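Local coordinates for protein cytochrome c (Pseudomonas aeruginosa, PDB 6RTE) that catalyses the dehydrogenation of dihydro-heme d1 in heme d1 biosynthesis, on an eight-bladed beta-propeller joined to a c-type cytochrome part, at residues H131-L136 with D189-Y194; G200-Y205 with V245-R250; I362-D367 with P412-D417; V371-N376 with I382-L387. One frame throughout, in Å; residues are numbered along the deposited sequence.

Contact 1: residues H131-L136 with D189-Y194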
loop_
_atom_site.group_PDB
_atom_site.type_symbol
_atom_site.label_atom_id
_atom_site.label_comp_id
_atom_site.label_asym_id
_atom_site.label_seq_id
_atom_site.Cartn_x
_atom_site.Cartn_y
_atom_site.Cartn_z
ATOM N N HIS A 131 -8.005 16.634 -16.690
ATOM C CA HIS A 131 -6.897 17.084 -17.544
ATOM C C HIS A 131 -6.394 15.901 -18.357
ATOM O O HIS A 131 -5.386 15.270 -18.013
ATOM C CB HIS A 131 -5.761 17.687 -16.708
ATOM C CG HIS A 131 -6.182 18.848 -15.862
ATOM N ND1 HIS A 131 -6.466 18.721 -14.521
ATOM C CD2 HIS A 131 -6.375 20.153 -16.164
ATOM C CE1 HIS A 131 -6.817 19.897 -14.032
ATOM N NE2 HIS A 131 -6.763 20.785 -15.008
ATOM N N PRO A 132 -7.077 15.568 -19.451
ATOM C CA PRO A 132 -6.639 14.433 -20.275
ATOM C C PRO A 132 -5.212 14.620 -20.778
ATOM O O PRO A 132 -4.814 15.714 -21.188
ATOM C CB PRO A 132 -7.647 14.421 -21.436
ATOM C CG PRO A 132 -8.839 15.226 -20.938
ATOM C CD PRO A 132 -8.274 16.240 -20.001
ATOM N N LEU A 133 -4.443 13.523 -20.760
ATOM C CA LEU A 133 -3.045 13.583 -21.183
ATOM C C LEU A 133 -2.896 14.089 -22.610
ATOM O O LEU A 133 -1.912 14.767 -22.932
ATOM C CB LEU A 133 -2.402 12.208 -21.068
ATOM C CG LEU A 133 -1.964 11.770 -19.675
ATOM C CD1 LEU A 133 -1.453 10.334 -19.799
ATOM C CD2 LEU A 133 -0.916 12.699 -19.111
ATOM N N ALA A 134 -3.838 13.750 -23.488
ATOM C CA ALA A 134 -3.768 14.242 -24.866
ATOM C C ALA A 134 -3.730 15.762 -24.928
ATOM O O ALA A 134 -3.216 16.330 -25.902
ATOM C CB ALA A 134 -4.956 13.718 -25.675
ATOM N N THR A 135 -4.272 16.443 -23.914
ATOM C CA THR A 135 -4.339 17.898 -23.915
ATOM C C THR A 135 -3.179 18.557 -23.182
ATOM O O THR A 135 -3.128 19.785 -23.123
ATOM C CB THR A 135 -5.651 18.388 -23.279
ATOM O OG1 THR A 135 -5.639 18.089 -21.874
ATOM C CG2 THR A 135 -6.865 17.727 -23.936
ATOM N N LEU A 136 -2.257 17.781 -22.617
ATOM C CA LEU A 136 -1.211 18.382 -21.812
ATOM C C LEU A 136 0.142 18.272 -22.502
ATOM O O LEU A 136 0.453 17.227 -23.087
ATOM C CB LEU A 136 -1.117 17.706 -20.440
ATOM C CG LEU A 136 -2.310 17.844 -19.489
ATOM C CD1 LEU A 136 -2.125 16.918 -18.310
ATOM C CD2 LEU A 136 -2.480 19.283 -19.016
ATOM N N ASP A 189 8.409 5.300 -17.164
ATOM C CA ASP A 189 9.281 6.458 -17.284
ATOM C C ASP A 189 9.198 7.389 -16.076
ATOM O O ASP A 189 9.902 8.400 -16.040
ATOM C CB ASP A 189 8.943 7.247 -18.559
ATOM C CG ASP A 189 7.519 7.808 -18.551
ATOM O OD1 ASP A 189 6.783 7.620 -17.549
ATOM O OD2 ASP A 189 7.129 8.441 -19.554
ATOM N N GLY A 190 8.344 7.085 -15.107
ATOM C CA GLY A 190 8.271 7.866 -13.896
ATOM C C GLY A 190 7.478 9.145 -13.999
ATOM O O GLY A 190 7.459 9.916 -13.036
ATOM N N ARG A 191 6.838 9.411 -15.131
ATOM C CA ARG A 191 6.089 10.651 -15.285
ATOM C C ARG A 191 4.738 10.598 -14.581
ATOM O O ARG A 191 4.272 11.621 -14.045
ATOM C CB ARG A 191 5.871 10.962 -16.766
ATOM C CG ARG A 191 4.892 12.113 -16.971
ATOM C CD ARG A 191 4.674 12.442 -18.431
ATOM N NE ARG A 191 3.557 13.375 -18.584
ATOM C CZ ARG A 191 3.069 13.766 -19.753
ATOM N NH1 ARG A 191 3.617 13.338 -20.892
ATOM N NH2 ARG A 191 2.050 14.605 -19.781
ATOM N N LEU A 192 4.075 9.439 -14.600
ATOM C CA LEU A 192 2.730 9.303 -14.058
ATOM C C LEU A 192 2.742 8.500 -12.759
ATOM O O LEU A 192 3.540 7.570 -12.587
ATOM C CB LEU A 192 1.804 8.631 -15.073
ATOM C CG LEU A 192 1.732 9.268 -16.468
ATOM C CD1 LEU A 192 0.938 8.369 -17.401
ATOM C CD2 LEU A 192 1.130 10.676 -16.426
ATOM N N VAL A 193 1.839 8.851 -11.848
ATOM C CA VAL A 193 1.724 8.162 -10.563
ATOM C C VAL A 193 0.261 7.803 -10.333
ATOM O O VAL A 193 -0.650 8.583 -10.652
ATOM C CB VAL A 193 2.323 8.991 -9.406
ATOM C CG1 VAL A 193 1.732 10.361 -9.335
ATOM C CG2 VAL A 193 2.164 8.266 -8.068
ATOM N N TYR A 194 0.046 6.596 -9.821
ATOM C CA TYR A 194 -1.273 5.988 -9.668
ATOM C C TYR A 194 -1.509 5.706 -8.192
ATOM O O TYR A 194 -0.689 5.048 -7.549
ATOM C CB TYR A 194 -1.372 4.689 -10.488
ATOM C CG TYR A 194 -1.116 4.867 -11.966
ATOM C CD1 TYR A 194 0.184 5.005 -12.463
ATOM C CD2 TYR A 194 -2.165 4.914 -12.868
ATOM C CE1 TYR A 194 0.419 5.186 -13.824
ATOM C CE2 TYR A 194 -1.939 5.097 -14.235
ATOM C CZ TYR A 194 -0.652 5.235 -14.705
ATOM O OH TYR A 194 -0.441 5.417 -16.066
HETATM O O HOH W 1 0.849 14.941 -22.303
#

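Contact 2: residues G200-Y205 with V245-R250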
loop_
_atom_site.group_PDB
_atom_site.type_symbol
_atom_site.label_atom_id
_atom_site.label_comp_id
_atom_site.label_asym_id
_atom_site.label_seq_id
_atom_site.Cartn_x
_atom_site.Cartn_y
_atom_site.Cartn_z
ATOM N N GLY A 200 -12.045 2.608 -2.884
ATOM C CA GLY A 200 -12.113 2.101 -4.249
ATOM C C GLY A 200 -11.736 3.083 -5.336
ATOM O O GLY A 200 -11.847 2.732 -6.518
ATOM N N TRP A 201 -11.288 4.283 -4.987
ATOM C CA TRP A 201 -10.985 5.304 -5.980
ATOM C C TRP A 201 -9.545 5.178 -6.462
ATOM O O TRP A 201 -8.622 4.968 -5.669
ATOM C CB TRP A 201 -11.226 6.699 -5.415
ATOM C CG TRP A 201 -12.676 7.010 -5.276
ATOM C CD1 TRP A 201 -13.451 6.839 -4.157
ATOM C CD2 TRP A 201 -13.544 7.520 -6.288
ATOM N NE1 TRP A 201 -14.746 7.219 -4.417
ATOM C CE2 TRP A 201 -14.832 7.638 -5.715
ATOM C CE3 TRP A 201 -13.367 7.887 -7.619
ATOM C CZ2 TRP A 201 -15.920 8.114 -6.430
ATOM C CZ3 TRP A 201 -14.454 8.356 -8.329
ATOM C CH2 TRP A 201 -15.710 8.470 -7.733
ATOM N N VAL A 202 -9.365 5.293 -7.771
ATOM C CA VAL A 202 -8.043 5.286 -8.390
ATOM C C VAL A 202 -7.811 6.663 -8.998
ATOM O O VAL A 202 -8.687 7.185 -9.704
ATOM C CB VAL A 202 -7.919 4.191 -9.461
ATOM C CG1 VAL A 202 -6.525 4.211 -10.080
ATOM C CG2 VAL A 202 -8.231 2.819 -8.874
ATOM N N THR A 203 -6.633 7.237 -8.738
ATOM C CA THR A 203 -6.276 8.575 -9.197
ATOM C C THR A 203 -5.010 8.494 -10.043
ATOM O O THR A 203 -4.023 7.876 -9.637
ATOM C CB THR A 203 -6.054 9.533 -8.008
ATOM O OG1 THR A 203 -7.220 9.552 -7.170
ATOM C CG2 THR A 203 -5.755 10.969 -8.480
ATOM N N LEU A 204 -5.047 9.114 -11.222
ATOM C CA LEU A 204 -3.886 9.253 -12.097
ATOM C C LEU A 204 -3.407 10.695 -12.039
ATOM O O LEU A 204 -4.178 11.620 -12.308
ATOM C CB LEU A 204 -4.238 8.855 -13.529
ATOM C CG LEU A 204 -3.185 9.115 -14.615
ATOM C CD1 LEU A 204 -1.840 8.496 -14.259
ATOM C CD2 LEU A 204 -3.706 8.589 -15.953
ATOM N N TYR A 205 -2.127 10.886 -11.705
ATOM C CA TYR A 205 -1.537 12.205 -11.522
ATOM C C TYR A 205 -0.333 12.345 -12.436
ATOM O O TYR A 205 0.528 11.462 -12.470
ATOM C CB TYR A 205 -1.124 12.407 -10.061
ATOM C CG TYR A 205 -0.679 13.806 -9.712
ATOM C CD1 TYR A 205 -1.606 14.781 -9.382
ATOM C CD2 TYR A 205 0.666 14.140 -9.682
ATOM C CE1 TYR A 205 -1.207 16.063 -9.041
ATOM C CE2 TYR A 205 1.075 15.428 -9.345
ATOM C CZ TYR A 205 0.130 16.375 -9.026
ATOM O OH TYR A 205 0.511 17.633 -8.687
ATOM N N VAL A 245 -10.010 -5.355 -11.370
ATOM C CA VAL A 245 -10.503 -4.390 -12.347
ATOM C C VAL A 245 -9.310 -3.925 -13.179
ATOM O O VAL A 245 -8.317 -3.423 -12.636
ATOM C CB VAL A 245 -11.231 -3.218 -11.674
ATOM C CG1 VAL A 245 -11.559 -2.130 -12.662
ATOM C CG2 VAL A 245 -12.528 -3.725 -10.990
ATOM N N LEU A 246 -9.407 -4.133 -14.489
ATOM C CA LEU A 246 -8.370 -3.787 -15.445
ATOM C C LEU A 246 -8.731 -2.452 -16.097
ATOM O O LEU A 246 -9.812 -2.314 -16.682
ATOM C CB LEU A 246 -8.237 -4.877 -16.503
ATOM C CG LEU A 246 -7.188 -4.650 -17.599
ATOM C CD1 LEU A 246 -5.798 -4.591 -16.992
ATOM C CD2 LEU A 246 -7.269 -5.742 -18.648
ATOM N N LEU A 247 -7.823 -1.487 -16.000
ATOM C CA LEU A 247 -8.022 -0.143 -16.515
ATOM C C LEU A 247 -6.929 0.176 -17.540
ATOM O O LEU A 247 -5.821 -0.364 -17.474
ATOM C CB LEU A 247 -7.980 0.899 -15.387
ATOM C CG LEU A 247 -8.892 0.709 -14.171
ATOM C CD1 LEU A 247 -8.539 1.708 -13.053
ATOM C CD2 LEU A 247 -10.352 0.868 -14.562
ATOM N N ASP A 248 -7.265 1.048 -18.489
ATOM C CA ASP A 248 -6.276 1.641 -19.379
ATOM C C ASP A 248 -5.477 2.683 -18.592
ATOM O O ASP A 248 -6.050 3.620 -18.021
ATOM C CB ASP A 248 -6.970 2.265 -20.589
ATOM C CG ASP A 248 -5.992 2.761 -21.659
ATOM O OD1 ASP A 248 -4.972 3.396 -21.304
ATOM O OD2 ASP A 248 -6.248 2.522 -22.860
ATOM N N ALA A 249 -4.159 2.493 -18.523
ATOM C CA ALA A 249 -3.306 3.342 -17.697
ATOM C C ALA A 249 -3.163 4.780 -18.204
ATOM O O ALA A 249 -2.589 5.604 -17.491
ATOM C CB ALA A 249 -1.915 2.721 -17.603
ATOM N N ARG A 250 -3.663 5.097 -19.398
ATOM C CA ARG A 250 -3.571 6.450 -19.930
ATOM C C ARG A 250 -4.730 7.345 -19.514
ATOM O O ARG A 250 -4.573 8.567 -19.487
ATOM C CB ARG A 250 -3.492 6.405 -21.459
ATOM C CG ARG A 250 -2.253 5.676 -21.970
ATOM C CD ARG A 250 -1.008 6.513 -21.769
ATOM N NE ARG A 250 -0.878 7.509 -22.819
ATOM C CZ ARG A 250 -0.281 7.282 -23.990
ATOM N NH1 ARG A 250 0.238 6.095 -24.260
ATOM N NH2 ARG A 250 -0.211 8.245 -24.893
#

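Contact 3: residues I362-D367 with P412-D417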
loop_
_atom_site.group_PDB
_atom_site.type_symbol
_atom_site.label_atom_id
_atom_site.label_comp_id
_atom_site.label_asym_id
_atom_site.label_seq_id
_atom_site.Cartn_x
_atom_site.Cartn_y
_atom_site.Cartn_z
ATOM N N ILE A 362 13.675 -7.741 1.844
ATOM C CA ILE A 362 14.558 -7.239 0.803
ATOM C C ILE A 362 15.726 -8.199 0.616
ATOM O O ILE A 362 16.028 -9.035 1.476
ATOM C CB ILE A 362 15.078 -5.816 1.110
ATOM C CG1 ILE A 362 15.917 -5.806 2.383
ATOM C CG2 ILE A 362 13.905 -4.858 1.244
ATOM C CD1 ILE A 362 16.739 -4.537 2.562
ATOM N N TYR A 363 16.379 -8.050 -0.531
ATOM C CA TYR A 363 17.467 -8.914 -0.962
ATOM C C TYR A 363 18.726 -8.083 -1.139
ATOM O O TYR A 363 18.663 -6.893 -1.461
ATOM C CB TYR A 363 17.117 -9.613 -2.290
ATOM C CG TYR A 363 15.835 -10.403 -2.252
ATOM C CD1 TYR A 363 14.600 -9.765 -2.272
ATOM C CD2 TYR A 363 15.852 -11.795 -2.208
ATOM C CE1 TYR A 363 13.416 -10.488 -2.239
ATOM C CE2 TYR A 363 14.675 -12.525 -2.182
ATOM C CZ TYR A 363 13.461 -11.868 -2.198
ATOM O OH TYR A 363 12.288 -12.588 -2.164
ATOM N N TRP A 364 19.873 -8.713 -0.914
ATOM C CA TRP A 364 21.152 -8.093 -1.232
ATOM C C TRP A 364 22.209 -9.186 -1.276
ATOM O O TRP A 364 21.969 -10.327 -0.875
ATOM C CB TRP A 364 21.512 -6.987 -0.229
ATOM C CG TRP A 364 21.921 -7.461 1.134
ATOM C CD1 TRP A 364 23.162 -7.888 1.514
ATOM C CD2 TRP A 364 21.096 -7.532 2.304
ATOM N NE1 TRP A 364 23.156 -8.231 2.844
ATOM C CE2 TRP A 364 21.902 -8.024 3.353
ATOM C CE3 TRP A 364 19.754 -7.234 2.568
ATOM C CZ2 TRP A 364 21.411 -8.225 4.645
ATOM C CZ3 TRP A 364 19.266 -7.437 3.854
ATOM C CH2 TRP A 364 20.094 -7.925 4.874
ATOM N N LYS A 365 23.383 -8.828 -1.788
ATOM C CA LYS A 365 24.476 -9.779 -1.946
ATOM C C LYS A 365 25.396 -9.698 -0.736
ATOM O O LYS A 365 25.909 -8.623 -0.406
ATOM C CB LYS A 365 25.247 -9.509 -3.236
ATOM C CG LYS A 365 24.360 -9.449 -4.474
ATOM C CD LYS A 365 25.140 -9.751 -5.744
ATOM C CE LYS A 365 25.321 -11.249 -5.941
ATOM N NZ LYS A 365 24.047 -11.908 -6.347
ATOM N N ARG A 366 25.595 -10.836 -0.073
ATOM C CA ARG A 366 26.461 -10.944 1.097
ATOM C C ARG A 366 27.442 -12.079 0.839
ATOM O O ARG A 366 27.048 -13.250 0.827
ATOM C CB ARG A 366 25.645 -11.202 2.361
ATOM C CG ARG A 366 26.461 -11.355 3.632
ATOM C CD ARG A 366 25.613 -11.958 4.741
ATOM N NE ARG A 366 26.253 -11.858 6.050
ATOM C CZ ARG A 366 27.093 -12.761 6.553
ATOM N NH1 ARG A 366 27.410 -13.846 5.858
ATOM N NH2 ARG A 366 27.619 -12.573 7.756
ATOM N N ASP A 367 28.715 -11.734 0.642
ATOM C CA ASP A 367 29.745 -12.709 0.277
ATOM C C ASP A 367 29.438 -13.342 -1.080
ATOM O O ASP A 367 29.570 -14.553 -1.267
ATOM C CB ASP A 367 29.905 -13.787 1.354
ATOM C CG ASP A 367 30.500 -13.244 2.639
ATOM O OD1 ASP A 367 31.212 -12.219 2.579
ATOM O OD2 ASP A 367 30.261 -13.846 3.709
ATOM N N PRO A 412 25.450 0.668 2.980
ATOM C CA PRO A 412 25.901 -0.609 3.554
ATOM C C PRO A 412 24.972 -1.204 4.601
ATOM O O PRO A 412 25.334 -2.219 5.203
ATOM C CB PRO A 412 27.243 -0.220 4.189
ATOM C CG PRO A 412 27.041 1.183 4.636
ATOM C CD PRO A 412 26.063 1.821 3.669
ATOM N N TYR A 413 23.798 -0.615 4.828
ATOM C CA TYR A 413 22.880 -1.086 5.853
ATOM C C TYR A 413 21.506 -1.361 5.255
ATOM O O TYR A 413 21.118 -0.772 4.241
ATOM C CB TYR A 413 22.709 -0.066 6.991
ATOM C CG TYR A 413 23.980 0.625 7.419
ATOM C CD1 TYR A 413 24.898 -0.010 8.251
ATOM C CD2 TYR A 413 24.255 1.923 7.011
ATOM C CE1 TYR A 413 26.058 0.624 8.650
ATOM C CE2 TYR A 413 25.412 2.570 7.411
ATOM C CZ TYR A 413 26.312 1.915 8.227
ATOM O OH TYR A 413 27.469 2.556 8.624
ATOM N N ALA A 414 20.776 -2.262 5.904
ATOM C CA ALA A 414 19.342 -2.417 5.695
ATOM C C ALA A 414 18.616 -1.667 6.808
ATOM O O ALA A 414 18.898 -1.880 7.992
ATOM C CB ALA A 414 18.936 -3.891 5.690
ATOM N N TRP A 415 17.686 -0.800 6.427
ATOM C CA TRP A 415 17.019 0.100 7.359
ATOM C C TRP A 415 15.638 -0.461 7.678
ATOM O O TRP A 415 14.818 -0.645 6.772
ATOM C CB TRP A 415 16.900 1.505 6.762
ATOM C CG TRP A 415 18.204 2.127 6.309
ATOM C CD1 TRP A 415 19.187 1.539 5.560
ATOM C CD2 TRP A 415 18.645 3.471 6.559
ATOM N NE1 TRP A 415 20.216 2.426 5.344
ATOM C CE2 TRP A 415 19.905 3.620 5.943
ATOM C CE3 TRP A 415 18.098 4.557 7.242
ATOM C CZ2 TRP A 415 20.624 4.812 5.993
ATOM C CZ3 TRP A 415 18.817 5.740 7.295
ATOM C CH2 TRP A 415 20.066 5.858 6.676
ATOM N N THR A 416 15.377 -0.723 8.959
ATOM C CA THR A 416 14.091 -1.274 9.380
ATOM C C THR A 416 13.680 -0.606 10.694
ATOM O O THR A 416 14.245 0.414 11.099
ATOM C CB THR A 416 14.170 -2.805 9.476
ATOM O OG1 THR A 416 12.850 -3.346 9.618
ATOM C CG2 THR A 416 15.028 -3.239 10.658
ATOM N N ASP A 417 12.681 -1.176 11.367
ATOM C CA ASP A 417 12.026 -0.492 12.474
ATOM C C ASP A 417 11.426 -1.513 13.435
ATOM O O ASP A 417 11.507 -2.724 13.215
ATOM C CB ASP A 417 10.931 0.443 11.946
ATOM C CG ASP A 417 9.863 -0.308 11.164
ATOM O OD1 ASP A 417 9.144 -1.126 11.779
ATOM O OD2 ASP A 417 9.752 -0.098 9.933
#

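Contact 4: residues V371-N376 with I382-L387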
loop_
_atom_site.group_PDB
_atom_site.type_symbol
_atom_site.label_atom_id
_atom_site.label_comp_id
_atom_site.label_asym_id
_atom_site.label_seq_id
_atom_site.Cartn_x
_atom_site.Cartn_y
_atom_site.Cartn_z
ATOM N N VAL A 371 21.022 -12.951 -0.389
ATOM C CA VAL A 371 20.452 -13.183 0.933
ATOM C C VAL A 371 19.155 -12.386 1.022
ATOM O O VAL A 371 18.973 -11.383 0.327
ATOM C CB VAL A 371 21.446 -12.799 2.055
ATOM C CG1 VAL A 371 21.666 -11.295 2.118
ATOM C CG2 VAL A 371 20.978 -13.332 3.391
ATOM N N PHE A 372 18.239 -12.857 1.865
ATOM C CA PHE A 372 16.922 -12.251 2.017
ATOM C C PHE A 372 16.647 -12.008 3.494
ATOM O O PHE A 372 16.928 -12.867 4.337
ATOM C CB PHE A 372 15.827 -13.146 1.413
ATOM C CG PHE A 372 14.419 -12.670 1.681
ATOM C CD1 PHE A 372 13.857 -11.652 0.925
ATOM C CD2 PHE A 372 13.654 -13.258 2.674
ATOM C CE1 PHE A 372 12.563 -11.225 1.156
ATOM C CE2 PHE A 372 12.357 -12.832 2.915
ATOM C CZ PHE A 372 11.812 -11.816 2.150
ATOM N N ALA A 373 16.103 -10.833 3.801
ATOM C CA ALA A 373 15.800 -10.447 5.172
ATOM C C ALA A 373 14.366 -9.947 5.251
ATOM O O ALA A 373 13.887 -9.259 4.341
ATOM C CB ALA A 373 16.760 -9.360 5.665
ATOM N N THR A 374 13.680 -10.297 6.340
ATOM C CA THR A 374 12.285 -9.923 6.498
ATOM C C THR A 374 11.982 -9.478 7.922
ATOM O O THR A 374 12.442 -10.112 8.885
ATOM C CB THR A 374 11.356 -11.092 6.125
ATOM O OG1 THR A 374 9.990 -10.686 6.288
ATOM C CG2 THR A 374 11.633 -12.311 7.000
ATOM N N PRO A 375 11.209 -8.392 8.090
ATOM C CA PRO A 375 10.708 -8.044 9.426
ATOM C C PRO A 375 9.606 -8.999 9.862
ATOM O O PRO A 375 9.316 -9.963 9.147
ATOM C CB PRO A 375 10.192 -6.613 9.247
ATOM C CG PRO A 375 9.771 -6.554 7.811
ATOM C CD PRO A 375 10.722 -7.454 7.055
ATOM N N ASN A 376 8.972 -8.739 11.005
ATOM C CA ASN A 376 8.028 -9.686 11.591
ATOM C C ASN A 376 6.883 -8.946 12.270
ATOM O O ASN A 376 7.101 -7.952 12.968
ATOM C CB ASN A 376 8.738 -10.602 12.596
ATOM C CG ASN A 376 7.915 -11.820 12.952
ATOM O OD1 ASN A 376 6.912 -11.719 13.660
ATOM N ND2 ASN A 376 8.339 -12.980 12.469
ATOM N N ILE A 382 14.462 -9.867 13.044
ATOM C CA ILE A 382 14.716 -9.741 11.613
ATOM C C ILE A 382 15.334 -11.058 11.158
ATOM O O ILE A 382 16.473 -11.375 11.523
ATOM C CB ILE A 382 15.643 -8.558 11.291
ATOM C CG1 ILE A 382 15.069 -7.242 11.833
ATOM C CG2 ILE A 382 15.895 -8.473 9.786
ATOM C CD1 ILE A 382 13.758 -6.818 11.204
ATOM N N SER A 383 14.591 -11.827 10.367
ATOM C CA SER A 383 15.056 -13.124 9.894
ATOM C C SER A 383 15.794 -12.963 8.571
ATOM O O SER A 383 15.273 -12.347 7.636
ATOM C CB SER A 383 13.880 -14.087 9.726
ATOM O OG SER A 383 13.230 -14.313 10.961
ATOM N N VAL A 384 16.997 -13.524 8.495
ATOM C CA VAL A 384 17.825 -13.466 7.295
ATOM C C VAL A 384 17.940 -14.877 6.730
ATOM O O VAL A 384 18.377 -15.801 7.428
ATOM C CB VAL A 384 19.209 -12.874 7.594
ATOM C CG1 VAL A 384 20.014 -12.735 6.316
ATOM C CG2 VAL A 384 19.075 -11.525 8.289
ATOM N N ILE A 385 17.559 -15.038 5.466
ATOM C CA ILE A 385 17.556 -16.333 4.795
ATOM C C ILE A 385 18.599 -16.321 3.685
ATOM O O ILE A 385 18.843 -15.291 3.046
ATOM C CB ILE A 385 16.157 -16.654 4.216
ATOM C CG1 ILE A 385 15.087 -16.630 5.313
ATOM C CG2 ILE A 385 16.169 -17.988 3.475
ATOM C CD1 ILE A 385 15.376 -17.518 6.507
ATOM N N ASP A 386 19.211 -17.479 3.445
ATOM C CA ASP A 386 20.096 -17.647 2.298
ATOM C C ASP A 386 19.283 -18.113 1.096
ATOM O O ASP A 386 18.539 -19.094 1.186
ATOM C CB ASP A 386 21.208 -18.652 2.591
ATOM C CG ASP A 386 22.126 -18.853 1.402
ATOM O OD1 ASP A 386 23.077 -18.062 1.245
ATOM O OD2 ASP A 386 21.880 -19.787 0.609
ATOM N N LEU A 387 19.435 -17.412 -0.030
ATOM C CA LEU A 387 18.639 -17.729 -1.211
ATOM C C LEU A 387 19.074 -19.044 -1.847
ATOM O O LEU A 387 18.228 -19.840 -2.274
ATOM C CB LEU A 387 18.738 -16.602 -2.236
ATOM C CG LEU A 387 17.784 -15.409 -2.173
ATOM C CD1 LEU A 387 17.458 -14.983 -3.603
ATOM C CD2 LEU A 387 16.512 -15.695 -1.404
#

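Contact 1: residues H131-L136 with D189-Y194
A short 3-10 turn in the loop between helix 120-126 and strand 150-154 rests here on the entrance to a propeller strand, Leu133 meeting Leu192 and Arg191. The two leucines meet end-on through their methyls, with Leu133 CD1 3.9 Å from Leu192 CD1. Arg191 runs alongside Leu133, pointing the other way. Its chain is fully extended, CG lying anti to the backbone N (chi1 170°), and this carries NH2 to 3.6 Å from Leu133 CD2, which approaches the guanidinium obliquely. At the edge of that group, in its plane, a water accepts from Arg191 NH2 at 2.8 Å and donates to Leu133 O, also at 2.8 Å; a further leg to Leu136 O is modelled too short to be trusted. Strand 192-197 is preceded by an Asx turn: Arg191 N gives a nearly straight bond (172°) to Asp189 OD1 at 3.0 Å, meeting the carboxylate from above its plane. NH2 of Arg191 also forms a salt bridge with Asp206, and NH1 is bonded to Ser138 OG, so several partners fix the rotation of the guanidinium. Leu133 additionally touches Val213 of strand 211-217.

Contact 2: residues G200-Y205 with V245-R250
This is a largely apolar contact between two neighbouring blades of the propeller, in which Val202 and Leu204 of strand 201-206 face Leu247 and the turn that follows strand 243-248. The two backbones run in the same sense and stand well apart, with CA atoms 9.8 Å from each other at Val202 and Leu247 and 8.2 Å at Leu204 and Ala249, so side chains fill the interval. At the wider end the touch is loose, Val202 CG2 lying 4.3 Å from Leu247 CD1. Each of these two has further neighbours in the partner blade: Val202 packs on Val236, and Leu247 on Val216. Each segment lies on an inner strand of its antiparallel blade, 201-206 between 192-197 and 211-217, and 243-248 between 233-238 and 254-259, and the contact is the face-to-face packing of adjacent blades that builds up a propeller ring. Toward the other end Leu204 turns CG away from its own backbone N (chi1 172°) and presses its CD2 methyl on two consecutive carbonyls, Ala249 O at 3.5 Å and Arg250 O at 3.6 Å. The first of these oxygens also accepts a hydrogen bond from Tyr194 OH. An Asx turn shapes this backbone: Arg250 N bonds Asp248 OD1 at 2.9 Å (165°), using the anti lone pair of the carboxylate oxygen.

Contact 3: residues I362-D367 with P412-D417
The indole N-H of Trp364, at NE1, is hydrogen-bonded to Lys432 O, just beyond strand 427-431, and this bond helps set how the ring is turned where it meets Ala414. Across the two segments themselves the meeting is wholly apolar. Ala414 CB lies 3.9 Å from Ile362 CD1 and 4.0 Å from Trp364 CZ3, one methyl shared by two larger side chains. Ile362 gets there by placing CG1 in the crowded position between the backbone N and the carbonyl carbon (chi1 63°) and then extending to CD1. Trp364 adopts the same kind of first torsion (chi1 72°), which brings the six-membered part of its indole to the methyl; the approach is oblique to the ring. On its own sheet Trp364 packs against Val371 and Ala373, while Ile362 also touches Ser407, in the loop that leads into strand 413-417. The CA atoms of Ile362 and Ala414 are 8.4 Å apart, a separation spanned by the methyl on one side and the longer isoleucine chain on the other, with the indole beside them. Such side-chain filling between the first strand of one blade and the second strand of the next is how the successive sheets of a beta-propeller stack around the ring.

Contact 4: residues V371-N376 with I382-L387
Strands 371-374 and 382-386 run antiparallel, at 160° between their directions, and join through two hydrogen-bonded pairs: Phe372 N reaches Ile385 O at 2.8 Å while Ile385 N returns a bond to Phe372 O that is modelled unusually short, and Thr374 N lies 2.9 Å from Ser383 O with Ser383 N 3.1 Å from Thr374 O, these last two less straight, near 150°. Phe372 swings CG anti to the backbone N (chi1 173°), a turn that sets its ring beside Ile385, whose CB lies at the ring edge, near the ring plane. Separately, Phe372 CB touches Leu387 CD2 at 3.9 Å. Thr374 CG2 lies beside Ser383 CB, 4.0 Å away, on the same face as the Phe372 ring. The two strands form a beta hairpin and are the middle pair of a four-stranded blade, flanked by strands 362-365 and 391-397. On the opposite face Ala373 CB meets Val384 CG2 at 4.1 Å; the modelled approach of Val371 CG2 to Val384 is too tight to be reliable. Near the hairpin loop Ile382 CD1 closes on Pro375 CA at 3.7 Å, and Met405 of the next blade touches Ala373, Pro375 and Ile382. At the other end of the hairpin Asp386 forms a salt bridge with Arg369.

The four contacts fall into two pairs on different parts of the propeller ring. Contact 1 closes along the chain before contact 2 opens, and both precede contact 3, inside whose loop contact 4 is nested. Contacts 1 and 2 have centres 12 Å apart and share a sheet through neighbouring strands 192-197 and 201-206, touching where Val193 O meets Tyr205 N. Contacts 3 and 4, 9 Å between centres, share the sheet of strands 362-365 and 370-374. Contact 2 lies across the chain's centre from contacts 3 and 4, with centres 33 and 34 Å away. Thus hairpin pairing builds a blade, blade-to-blade packing sets the sheets side by side around the ring, and contact 1 ties the segment preceding strand 150-154 to the propeller.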